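Local structure of catechol 2,3-dioxygenase (Pseudomonas sp. KL28, 3HPY) at residues 71-76 and 120-125. The protein probably catalyses the iron-dependent extradiol cleavage of catechol by dioxygen, opening the aromatic ring to 2-hydroxy-6-oxohexa-2,4-dienoate. Sequence-based numbering, arbitrary orientation.
Sequences FKVLDK and LYAEKT
Two backbone hydrogen bonds join the ends of parallel strands 65-73 and 117-121, both gripping Tyr121. Its amide N donates to Phe71 O at 3.1 Å, arriving above the carbonyl plane, while its carbonyl O accepts from Val73 N at 2.8 Å, this time within the plane. Tyr121 thus spans Lys72 without bonding to its backbone, the alternation of a regular parallel pair. CA-H groups of Leu120 and Lys72 add weaker contacts to the same two oxygens.

On one face of the sheet, Tyr121 CG takes the crowded position between backbone N and carbonyl carbon (chi1 66°), which turns the ring back across the neighbouring strand. Lys72 CA lies over one ring face, 4.0 Å from the centroid, in a CH-pi contact. With CG anti to the backbone N (chi1 -180°), the extended Lys72 chain crosses the tyrosine at about a right angle; Lys72 CB sits 3.8 Å from Tyr121 CZ. Lys72 NZ continues to salt bridges with Asp52 of the same chain and Asp278 of a second subunit. Lys124 NZ reaches Tyr121 OH only weakly, and is held mainly by Ser54 O and His11.

On the face carrying Phe71 and Leu120 the contacts are apolar: Phe71 CB meets Leu120 CD1 at 3.9 Å, and Val73 CG1, at the strand end, touches Leu120 CG, with Leu79 of helix 76-89 packing on both Val73 and Leu120. Beyond the strands, Ala122 CB fits against Val73 CG2 and the carbonyl carbon of Asp75, the residue that N-caps this helix. At the exposed margin Glu123 OE2 lies against the Lys76 chain, 3.1 Å from CD, yet 4.9 Å from NZ.

In this N-terminal module of the vicinal oxygen chelate fold, polarity is sorted by face: Val73 and Leu120 join sheet to helix through hydrocarbon, while the Tyr121 ring packs on a buried lysine whose extended chain carries its ammonium to carboxylates of two subunits.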
loop_
_atom_site.group_PDB
_atom_site.type_symbol
_atom_site.label_atom_id
_atom_site.label_comp_id
_atom_site.label_asym_id
_atom_site.label_seq_id
_atom_site.Cartn_x
_atom_site.Cartn_y
_atom_site.Cartn_z
ATOM N N PHE C 71 5.822 15.202 28.369
ATOM C CA PHE C 71 4.657 15.583 27.574
ATOM C C PHE C 71 4.588 17.101 27.426
ATOM O O PHE C 71 4.663 17.828 28.419
ATOM C CB PHE C 71 3.375 15.131 28.266
ATOM C CG PHE C 71 3.145 13.651 28.241
ATOM C CD1 PHE C 71 2.520 13.059 27.155
ATOM C CD2 PHE C 71 3.489 12.854 29.335
ATOM C CE1 PHE C 71 2.231 11.707 27.156
ATOM C CE2 PHE C 71 3.202 11.487 29.341
ATOM C CZ PHE C 71 2.572 10.918 28.253
ATOM N N LYS C 72 4.426 17.587 26.199
ATOM C CA LYS C 72 4.311 19.028 26.012
ATOM C C LYS C 72 2.872 19.417 26.324
ATOM O O LYS C 72 1.950 18.673 25.982
ATOM C CB LYS C 72 4.659 19.432 24.580
ATOM C CG LYS C 72 4.555 20.931 24.364
ATOM C CD LYS C 72 5.205 21.394 23.085
ATOM C CE LYS C 72 5.022 22.891 22.915
ATOM N NZ LYS C 72 5.826 23.402 21.769
ATOM N N VAL C 73 2.675 20.552 26.998
ATOM C CA VAL C 73 1.318 21.015 27.326
ATOM C C VAL C 73 1.014 22.273 26.505
ATOM O O VAL C 73 1.909 22.826 25.868
ATOM C CB VAL C 73 1.155 21.329 28.838
ATOM C CG1 VAL C 73 1.561 20.112 29.667
ATOM C CG2 VAL C 73 1.982 22.551 29.221
ATOM N N LEU C 74 -0.230 22.735 26.527
ATOM C CA LEU C 74 -0.601 23.896 25.725
ATOM C C LEU C 74 0.294 25.121 25.912
ATOM O O LEU C 74 0.870 25.625 24.936
ATOM C CB LEU C 74 -2.060 24.274 25.982
ATOM C CG LEU C 74 -2.709 25.243 24.975
ATOM C CD1 LEU C 74 -2.641 24.685 23.550
ATOM C CD2 LEU C 74 -4.155 25.456 25.365
ATOM N N ASP C 75 0.414 25.601 27.148
ATOM C CA ASP C 75 1.239 26.784 27.436
ATOM C C ASP C 75 1.727 26.844 28.889
ATOM O O ASP C 75 1.411 25.972 29.703
ATOM C CB ASP C 75 0.445 28.057 27.112
ATOM C CG ASP C 75 -0.978 28.003 27.641
ATOM O OD1 ASP C 75 -1.157 27.686 28.836
ATOM O OD2 ASP C 75 -1.919 28.277 26.867
ATOM N N LYS C 76 2.493 27.888 29.208
ATOM C CA LYS C 76 3.028 28.059 30.553
ATOM C C LYS C 76 1.905 28.091 31.585
ATOM O O LYS C 76 2.030 27.511 32.659
ATOM C CB LYS C 76 3.867 29.339 30.625
ATOM C CG LYS C 76 5.119 29.291 29.753
ATOM C CD LYS C 76 5.732 30.678 29.569
ATOM C CE LYS C 76 4.886 31.525 28.626
ATOM N NZ LYS C 76 5.227 32.975 28.679
ATOM N N LEU C 120 6.526 17.313 32.295
ATOM C CA LEU C 120 5.547 18.172 31.634
ATOM C C LEU C 120 6.241 19.503 31.359
ATOM O O LEU C 120 6.826 20.099 32.266
ATOM C CB LEU C 120 4.332 18.395 32.547
ATOM C CG LEU C 120 3.053 17.573 32.341
ATOM C CD1 LEU C 120 3.363 16.115 32.076
ATOM C CD2 LEU C 120 2.193 17.716 33.566
ATOM N N TYR C 121 6.208 19.957 30.109
ATOM C CA TYR C 121 6.828 21.224 29.758
ATOM C C TYR C 121 5.973 21.933 28.733
ATOM O O TYR C 121 5.196 21.300 28.020
ATOM C CB TYR C 121 8.225 21.013 29.168
ATOM C CG TYR C 121 8.229 20.286 27.835
ATOM C CD1 TYR C 121 8.114 18.897 27.774
ATOM C CD2 TYR C 121 8.371 20.989 26.637
ATOM C CE1 TYR C 121 8.149 18.220 26.548
ATOM C CE2 TYR C 121 8.405 20.328 25.410
ATOM C CZ TYR C 121 8.300 18.944 25.373
ATOM O OH TYR C 121 8.392 18.292 24.160
ATOM N N ALA C 122 6.132 23.248 28.649
ATOM C CA ALA C 122 5.367 24.040 27.695
ATOM C C ALA C 122 6.269 24.688 26.663
ATOM O O ALA C 122 5.796 25.203 25.650
ATOM C CB ALA C 122 4.573 25.112 28.428
ATOM N N GLU C 123 7.571 24.658 26.907
ATOM C CA GLU C 123 8.491 25.295 25.982
ATOM C C GLU C 123 9.584 24.403 25.418
ATOM O O GLU C 123 10.161 23.560 26.110
ATOM C CB GLU C 123 9.114 26.530 26.642
ATOM C CG GLU C 123 8.113 27.637 26.964
ATOM C CD GLU C 123 8.762 28.821 27.668
ATOM O OE1 GLU C 123 9.716 29.397 27.100
ATOM O OE2 GLU C 123 8.317 29.175 28.784
ATOM N N LYS C 124 9.848 24.608 24.133
ATOM C CA LYS C 124 10.867 23.878 23.398
ATOM C C LYS C 124 10.949 24.510 22.020
ATOM O O LYS C 124 9.961 24.567 21.283
ATOM C CB LYS C 124 10.507 22.397 23.286
ATOM C CG LYS C 124 11.523 21.590 22.487
ATOM C CD LYS C 124 11.256 20.088 22.559
ATOM C CE LYS C 124 11.723 19.480 23.877
ATOM N NZ LYS C 124 11.604 17.991 23.852
ATOM N N THR C 125 12.136 24.991 21.682
ATOM C CA THR C 125 12.371 25.653 20.409
ATOM C C THR C 125 11.833 24.909 19.193
ATOM O O THR C 125 12.009 23.698 19.061
ATOM C CB THR C 125 13.879 25.904 20.208
ATOM O OG1 THR C 125 14.384 26.658 21.316
ATOM C CG2 THR C 125 14.129 26.675 18.923
#